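Local coordinates for protein polycyclic ketone monooxygenase (Myceliophthora thermophila, PDB 5MQ6) that uses FAD and NADPH to insert one oxygen atom next to the carbonyl of bulky, often polycyclic ketones, turning them into esters or lactones, at residues Lys184-Asp189 with Trp195-Thr200; Lys176-Ser181 with Arg210-Gln215. One frame throughout, in Å; residues are numbered along the deposited sequence.

Contact 1: Lys184-Asp189 with Trp195-Thr200; sequences KTIRWD and WSLEVT
W188 and W195 meet edge to face: the six-membered ring of W188 turns its edge toward one face of the W195 indole, with the planes at 60° and its centroid 4.8 Å from that of the five-membered ring of W195. W188 CE3 comes closest, over that face and offset toward its rim, 3.5 Å from W195 NE1, with CZ3 beside it. W188 CB adds a CH-pi contact 3.9 Å from the centroid of the W195 six-membered ring. At the edge of the W195 indole lies the backbone N of R187, while I186 CG2 reaches W195 CE3 obliquely at 3.4 Å. With CG of W195 anti to its carbonyl carbon (chi1 -73°), the indole swings across to the partner strand, and its NE1 bonds to the carbonyl of P525. Replacing W195 by alanine removes the indole, which would probably leave the W188 edge without its aromatic face, open a gap beside I186 CG2 and cost P525 O its donor.

The two strands form an antiparallel beta hairpin within the flavoprotein's mixed sheet, with R187 and S196 a hydrogen-bonded pair joined by two backbone bonds, S196 N to R187 O being nearly straight at 172°. I186 and L197 lie side by side on the tryptophan face. T185 and E198 share the other face, their side chains pointing the same way, with at most a weak hydrogen bond between T185 OG1 and E198 OE1 (3.2 Å). Farther along the hairpin from the tryptophans, the K184 chain, bent at chi2 and chi3, brings NZ to T200 OG1 (3.2 Å) and into a salt bridge with E211, which also hydrogen-bonds T200 OG1.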
loop_
_atom_site.group_PDB
_atom_site.type_symbol
_atom_site.label_atom_id
_atom_site.label_comp_id
_atom_site.label_asym_id
_atom_site.label_seq_id
_atom_site.Cartn_x
_atom_site.Cartn_y
_atom_site.Cartn_z
ATOM N N LYS A 184 -14.269 14.691 0.583
ATOM C CA LYS A 184 -13.427 15.809 0.037
ATOM C C LYS A 184 -12.788 16.683 1.092
ATOM O O LYS A 184 -11.675 17.151 0.914
ATOM C CB LYS A 184 -14.290 16.732 -0.878
ATOM C CG LYS A 184 -14.728 16.040 -2.141
ATOM C CD LYS A 184 -16.205 16.119 -2.452
ATOM C CE LYS A 184 -16.626 17.383 -3.183
ATOM N NZ LYS A 184 -18.084 17.848 -2.903
ATOM N N THR A 185 -13.488 16.891 2.210
ATOM C CA THR A 185 -13.121 17.838 3.231
ATOM C C THR A 185 -13.498 17.269 4.564
ATOM O O THR A 185 -14.567 16.680 4.706
ATOM C CB THR A 185 -13.901 19.124 2.996
ATOM O OG1 THR A 185 -13.461 19.627 1.749
ATOM C CG2 THR A 185 -13.524 20.133 3.886
ATOM N N ILE A 186 -12.644 17.481 5.552
ATOM C CA ILE A 186 -12.912 17.112 6.939
ATOM C C ILE A 186 -12.576 18.375 7.735
ATOM O O ILE A 186 -11.441 18.885 7.724
ATOM C CB ILE A 186 -12.008 15.941 7.269
ATOM C CG1 ILE A 186 -12.270 14.783 6.285
ATOM C CG2 ILE A 186 -12.154 15.520 8.704
ATOM C CD1 ILE A 186 -11.333 13.624 6.517
ATOM N N ARG A 187 -13.573 18.920 8.424
ATOM C CA ARG A 187 -13.437 20.206 9.034
ATOM C C ARG A 187 -13.920 20.169 10.463
ATOM O O ARG A 187 -15.061 19.802 10.707
ATOM C CB ARG A 187 -14.292 21.183 8.223
ATOM C CG ARG A 187 -14.224 22.620 8.706
ATOM C CD ARG A 187 -15.027 23.640 7.806
ATOM N NE ARG A 187 -14.497 23.616 6.422
ATOM C CZ ARG A 187 -13.463 24.332 5.971
ATOM N NH1 ARG A 187 -12.784 25.195 6.746
ATOM N NH2 ARG A 187 -13.095 24.169 4.739
ATOM N N TRP A 188 -13.072 20.587 11.399
ATOM C CA TRP A 188 -13.431 20.656 12.812
ATOM C C TRP A 188 -14.233 21.947 13.054
ATOM O O TRP A 188 -13.832 23.022 12.581
ATOM C CB TRP A 188 -12.185 20.764 13.662
ATOM C CG TRP A 188 -12.426 20.921 15.178
ATOM C CD1 TRP A 188 -12.159 21.973 15.925
ATOM C CD2 TRP A 188 -12.954 19.928 16.058
ATOM N NE1 TRP A 188 -12.477 21.736 17.237
ATOM C CE2 TRP A 188 -12.990 20.489 17.347
ATOM C CE3 TRP A 188 -13.398 18.626 15.879
ATOM C CZ2 TRP A 188 -13.432 19.802 18.439
ATOM C CZ3 TRP A 188 -13.886 17.932 16.994
ATOM C CH2 TRP A 188 -13.879 18.499 18.222
ATOM N N ASP A 189 -15.289 21.833 13.845
ATOM C CA ASP A 189 -16.121 22.953 14.218
ATOM C C ASP A 189 -15.914 23.268 15.702
ATOM O O ASP A 189 -16.432 22.505 16.528
ATOM C CB ASP A 189 -17.562 22.547 13.922
ATOM C CG ASP A 189 -18.555 23.673 14.104
ATOM O OD1 ASP A 189 -18.312 24.647 14.861
ATOM O OD2 ASP A 189 -19.618 23.536 13.459
ATOM N N TRP A 195 -16.387 17.056 14.081
ATOM C CA TRP A 195 -15.886 17.050 12.733
ATOM C C TRP A 195 -17.095 17.013 11.749
ATOM O O TRP A 195 -18.067 16.314 12.022
ATOM C CB TRP A 195 -15.040 15.781 12.509
ATOM C CG TRP A 195 -13.754 15.862 13.188
ATOM C CD1 TRP A 195 -13.425 15.281 14.401
ATOM C CD2 TRP A 195 -12.631 16.575 12.756
ATOM N NE1 TRP A 195 -12.113 15.604 14.748
ATOM C CE2 TRP A 195 -11.586 16.367 13.741
ATOM C CE3 TRP A 195 -12.340 17.315 11.601
ATOM C CZ2 TRP A 195 -10.303 16.934 13.620
ATOM C CZ3 TRP A 195 -11.035 17.883 11.484
ATOM C CH2 TRP A 195 -10.057 17.675 12.483
ATOM N N SER A 196 -17.012 17.775 10.650
ATOM C CA SER A 196 -17.917 17.688 9.525
ATOM C C SER A 196 -17.147 17.172 8.300
ATOM O O SER A 196 -16.089 17.706 7.953
ATOM C CB SER A 196 -18.392 19.066 9.174
ATOM O OG SER A 196 -19.291 19.545 10.155
ATOM N N LEU A 197 -17.709 16.172 7.654
ATOM C CA LEU A 197 -17.191 15.682 6.420
ATOM C C LEU A 197 -18.091 16.103 5.264
ATOM O O LEU A 197 -19.299 15.930 5.371
ATOM C CB LEU A 197 -17.122 14.178 6.473
ATOM C CG LEU A 197 -15.980 13.520 7.281
ATOM C CD1 LEU A 197 -16.164 13.714 8.768
ATOM C CD2 LEU A 197 -15.865 12.050 6.903
ATOM N N GLU A 198 -17.480 16.599 4.187
ATOM C CA GLU A 198 -18.158 16.798 2.926
ATOM C C GLU A 198 -17.905 15.641 2.041
ATOM O O GLU A 198 -16.751 15.399 1.682
ATOM C CB GLU A 198 -17.621 17.971 2.161
ATOM C CG GLU A 198 -17.896 19.259 2.801
ATOM C CD GLU A 198 -17.193 20.418 2.101
ATOM O OE1 GLU A 198 -16.540 20.241 0.981
ATOM O OE2 GLU A 198 -17.325 21.521 2.698
ATOM N N VAL A 199 -18.991 15.020 1.594
ATOM C CA VAL A 199 -18.992 13.739 0.943
ATOM C C VAL A 199 -19.909 13.827 -0.301
ATOM O O VAL A 199 -21.020 14.408 -0.251
ATOM C CB VAL A 199 -19.556 12.698 1.903
ATOM C CG1 VAL A 199 -19.708 11.441 1.185
ATOM C CG2 VAL A 199 -18.687 12.507 3.166
ATOM N N THR A 200 -19.478 13.214 -1.387
ATOM C CA THR A 200 -20.310 13.045 -2.606
ATOM C C THR A 200 -20.558 11.589 -2.864
ATOM O O THR A 200 -19.595 10.834 -3.068
ATOM C CB THR A 200 -19.577 13.600 -3.840
ATOM O OG1 THR A 200 -19.266 14.930 -3.591
ATOM C CG2 THR A 200 -20.493 13.632 -5.059
#

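Contact 2: Lys176-Ser181 with Arg210-Gln215; sequences KALFRS and RELKLQ. With FAD (flavin-adenine dinucleotide), chain B.
L178 meets L212 and L214 through a single methyl, CD2, in the buried interior of the FAD-binding, Rossmann-type domain. Short strand 177-178 runs parallel to strand 109-112 there, and L110 of that strand touches both L178 and L214. The first torsion of L178 places CG anti to the backbone N (chi1 170°), leaving CD2 as the branch that touches both leucines. L212 and L214, two residues apart and hence on the same face of their strand, both hold CG anti to the carbonyl carbon, and both share an anti chi2 (158° and 170°). Their CD1 methyls are offered in similar fashion: L212 meets L178 tip to tip, its CD1 4.1 Å from L178 CD2, whereas L214 comes in at a slant, and L214 CD1 lies 3.9 Å from L178 CD2. This small apolar junction buries 95 Å².

Beyond the leucine, the chain turns through F179 and R180 to reach the cofactor. F179 sets its ring edge-to-face with F118, and R180 is hydrogen-bonded to N68 and H64. S181 closes the turn by donating OG to F179 O at 2.8 Å, from above the carbonyl plane, and its own carbonyl oxygen lies 3.1 Å from C2A of the FAD adenine.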
loop_
_atom_site.group_PDB
_atom_site.type_symbol
_atom_site.label_atom_id
_atom_site.label_comp_id
_atom_site.label_asym_id
_atom_site.label_seq_id
_atom_site.Cartn_x
_atom_site.Cartn_y
_atom_site.Cartn_z
ATOM N N LYS A 176 -23.763 -0.276 8.515
ATOM C CA LYS A 176 -23.003 0.875 9.037
ATOM C C LYS A 176 -21.950 1.441 8.055
ATOM O O LYS A 176 -20.924 1.995 8.440
ATOM C CB LYS A 176 -22.377 0.395 10.306
ATOM C CG LYS A 176 -23.429 -0.022 11.378
ATOM C CD LYS A 176 -22.709 -0.502 12.609
ATOM C CE LYS A 176 -23.669 -0.669 13.810
ATOM N NZ LYS A 176 -23.934 -2.047 14.031
ATOM N N ALA A 177 -22.233 1.292 6.795
ATOM C CA ALA A 177 -21.380 1.707 5.728
ATOM C C ALA A 177 -22.075 2.511 4.650
ATOM O O ALA A 177 -23.149 2.235 4.224
ATOM C CB ALA A 177 -20.733 0.491 5.118
ATOM N N LEU A 178 -21.379 3.519 4.183
ATOM C CA LEU A 178 -21.777 4.316 3.115
ATOM C C LEU A 178 -20.746 4.148 1.980
ATOM O O LEU A 178 -19.599 4.581 2.069
ATOM C CB LEU A 178 -21.898 5.748 3.580
ATOM C CG LEU A 178 -22.094 6.785 2.495
ATOM C CD1 LEU A 178 -23.460 6.542 1.751
ATOM C CD2 LEU A 178 -21.948 8.148 3.108
ATOM N N PHE A 179 -21.187 3.546 0.885
ATOM C CA PHE A 179 -20.268 3.234 -0.239
ATOM C C PHE A 179 -20.469 4.227 -1.389
ATOM O O PHE A 179 -21.341 5.137 -1.307
ATOM C CB PHE A 179 -20.481 1.766 -0.707
ATOM C CG PHE A 179 -20.101 0.778 0.297
ATOM C CD1 PHE A 179 -18.784 0.689 0.720
ATOM C CD2 PHE A 179 -21.043 -0.037 0.871
ATOM C CE1 PHE A 179 -18.404 -0.231 1.700
ATOM C CE2 PHE A 179 -20.666 -0.949 1.794
ATOM C CZ PHE A 179 -19.329 -1.038 2.230
ATOM N N ARG A 180 -19.664 4.067 -2.425
ATOM C CA ARG A 180 -19.684 4.951 -3.576
ATOM C C ARG A 180 -19.448 6.400 -3.211
ATOM O O ARG A 180 -19.820 7.310 -3.978
ATOM C CB ARG A 180 -21.019 4.847 -4.352
ATOM C CG ARG A 180 -21.365 3.415 -4.739
ATOM C CD ARG A 180 -22.726 3.333 -5.441
ATOM N NE ARG A 180 -23.818 3.719 -4.557
ATOM C CZ ARG A 180 -25.094 3.818 -4.917
ATOM N NH1 ARG A 180 -25.461 3.490 -6.119
ATOM N NH2 ARG A 180 -26.019 4.201 -4.063
ATOM N N SER A 181 -18.853 6.653 -2.056
ATOM C CA SER A 181 -18.771 8.003 -1.576
ATOM C C SER A 181 -17.346 8.544 -1.469
ATOM O O SER A 181 -16.510 7.988 -0.752
ATOM C CB SER A 181 -19.499 8.068 -0.245
ATOM O OG SER A 181 -20.836 7.785 -0.423
ATOM N N ARG A 210 -25.336 12.613 -4.705
ATOM C CA ARG A 210 -25.921 13.269 -3.503
ATOM C C ARG A 210 -24.761 13.927 -2.755
ATOM O O ARG A 210 -23.715 13.308 -2.564
ATOM C CB ARG A 210 -26.567 12.212 -2.651
ATOM C CG ARG A 210 -27.809 11.660 -3.334
ATOM C CD ARG A 210 -28.374 10.500 -2.604
ATOM N NE ARG A 210 -29.071 10.994 -1.421
ATOM C CZ ARG A 210 -28.825 10.709 -0.142
ATOM N NH1 ARG A 210 -27.868 9.882 0.220
ATOM N NH2 ARG A 210 -29.613 11.292 0.804
ATOM N N GLU A 211 -24.872 15.199 -2.450
ATOM C CA GLU A 211 -23.934 15.878 -1.641
ATOM C C GLU A 211 -24.404 15.685 -0.212
ATOM O O GLU A 211 -25.596 15.930 0.088
ATOM C CB GLU A 211 -23.900 17.321 -2.003
ATOM C CG GLU A 211 -23.349 17.494 -3.408
ATOM C CD GLU A 211 -21.873 17.181 -3.536
ATOM O OE1 GLU A 211 -21.058 17.572 -2.710
ATOM O OE2 GLU A 211 -21.529 16.539 -4.498
ATOM N N LEU A 212 -23.480 15.207 0.643
ATOM C CA LEU A 212 -23.756 14.940 2.055
ATOM C C LEU A 212 -22.764 15.638 2.965
ATOM O O LEU A 212 -21.559 15.742 2.606
ATOM C CB LEU A 212 -23.819 13.455 2.372
ATOM C CG LEU A 212 -24.777 12.634 1.531
ATOM C CD1 LEU A 212 -24.297 11.185 1.607
ATOM C CD2 LEU A 212 -26.184 12.694 2.047
ATOM N N LYS A 213 -23.319 16.170 4.081
ATOM C CA LYS A 213 -22.560 16.660 5.193
ATOM C C LYS A 213 -22.791 15.742 6.382
ATOM O O LYS A 213 -23.934 15.569 6.823
ATOM C CB LYS A 213 -22.936 18.052 5.539
ATOM C CG LYS A 213 -22.084 18.632 6.679
ATOM C CD LYS A 213 -22.324 20.118 6.866
ATOM C CE LYS A 213 -22.050 20.507 8.273
ATOM N NZ LYS A 213 -21.982 21.968 8.355
ATOM N N LEU A 214 -21.710 15.139 6.889
ATOM C CA LEU A 214 -21.840 14.144 7.942
ATOM C C LEU A 214 -20.999 14.586 9.073
ATOM O O LEU A 214 -19.926 15.090 8.830
ATOM C CB LEU A 214 -21.400 12.793 7.481
ATOM C CG LEU A 214 -22.030 12.281 6.225
ATOM C CD1 LEU A 214 -21.386 11.026 5.690
ATOM C CD2 LEU A 214 -23.511 12.012 6.459
ATOM N N GLN A 215 -21.500 14.412 10.294
ATOM C CA GLN A 215 -20.742 14.803 11.456
ATOM C C GLN A 215 -20.367 13.682 12.388
ATOM O O GLN A 215 -21.048 12.681 12.459
ATOM C CB GLN A 215 -21.468 15.880 12.223
ATOM C CG GLN A 215 -21.603 17.188 11.423
ATOM C CD GLN A 215 -22.224 18.275 12.250
ATOM O OE1 GLN A 215 -23.373 18.186 12.690
ATOM N NE2 GLN A 215 -21.442 19.297 12.514
HETATM P PA FAD B . -7.244 0.095 1.299
HETATM O O1A FAD B . -6.560 0.871 0.223
HETATM O O2A FAD B . -7.397 -1.412 1.201
HETATM O O5B FAD B . -8.716 0.707 1.489
HETATM C C5B FAD B . -8.888 2.080 1.594
HETATM C C4B FAD B . -10.180 2.455 0.898
HETATM O O4B FAD B . -10.434 3.836 1.218
HETATM C C3B FAD B . -10.176 2.350 -0.625
HETATM O O3B FAD B . -11.365 1.746 -1.065
HETATM C C2B FAD B . -10.117 3.780 -1.083
HETATM O O2B FAD B . -10.728 3.976 -2.335
HETATM C C1B FAD B . -10.850 4.479 0.042
HETATM N N9A FAD B . -10.570 5.893 0.105
HETATM C C8A FAD B . -9.339 6.478 0.151
HETATM N N7A FAD B . -9.511 7.797 0.161
HETATM C C5A FAD B . -10.819 8.098 0.101
HETATM C C6A FAD B . -11.604 9.345 0.115
HETATM N N6A FAD B . -11.105 10.564 0.137
HETATM N N1A FAD B . -12.897 9.153 0.126
HETATM C C2A FAD B . -13.479 7.932 0.073
HETATM N N3A FAD B . -12.881 6.763 0.051
HETATM C C4A FAD B . -11.513 6.825 0.042
HETATM N N1 FAD B . -0.016 -5.489 1.154
HETATM C C2 FAD B . 0.466 -6.551 1.880
HETATM O O2 FAD B . 0.881 -6.389 3.021
HETATM N N3 FAD B . 0.491 -7.783 1.353
HETATM C C4 FAD B . 0.047 -7.988 0.102
HETATM O O4 FAD B . 0.089 -9.135 -0.320
HETATM C C4X FAD B . -0.488 -6.920 -0.760
HETATM N N5 FAD B . -0.930 -7.085 -2.052
HETATM C C5X FAD B . -1.394 -5.999 -2.719
HETATM C C6 FAD B . -1.865 -6.134 -4.114
HETATM C C7 FAD B . -2.347 -4.895 -4.753
HETATM C C7M FAD B . -2.859 -4.915 -6.175
HETATM C C8 FAD B . -2.341 -3.572 -4.063
HETATM C C8M FAD B . -2.842 -2.283 -4.712
HETATM C C9 FAD B . -1.881 -3.484 -2.764
HETATM C C9A FAD B . -1.412 -4.638 -2.076
HETATM N N10 FAD B . -0.934 -4.480 -0.763
HETATM C C10 FAD B . -0.493 -5.620 -0.086
HETATM C "C1'" FAD B . -0.989 -3.188 -0.042
HETATM C "C2'" FAD B . -2.488 -3.035 0.450
HETATM O "O2'" FAD B . -2.984 -1.754 0.035
HETATM C "C3'" FAD B . -2.698 -3.248 1.989
HETATM O "O3'" FAD B . -2.262 -4.564 2.342
HETATM C "C4'" FAD B . -4.150 -3.207 2.522
HETATM O "O4'" FAD B . -5.164 -3.894 1.662
HETATM C "C5'" FAD B . -4.565 -1.748 2.800
HETATM O "O5'" FAD B . -5.743 -1.796 3.664
HETATM P P FAD B . -6.346 -0.326 3.981
HETATM O O1P FAD B . -7.816 -0.605 4.465
HETATM O O2P FAD B . -5.293 0.392 4.837
HETATM O O3P FAD B . -6.314 0.486 2.550
#

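Contact 1 is partly buried: aromatic and aliphatic groups fill one face of its hairpin, while polar and charged side chains, some exposed, occupy the other. In contact 2, by contrast, all three touching residues are buried, and the pairing is purely apolar. Strands 194-201 and 210-216 are neighbours in one sheet, with probable backbone hydrogen bonds from L197 N to L214 O and from L212 N to V199 O, both 2.7 Å. The hairpin of contact 1 is nested within the loop closed by contact 2, and strand 181-189 follows strand 177-178 in the chain. Contact 1 combines backbone pairing with side-chain packing on both faces, whereas contact 2 joins 176-181 to 210-215 through side chains alone.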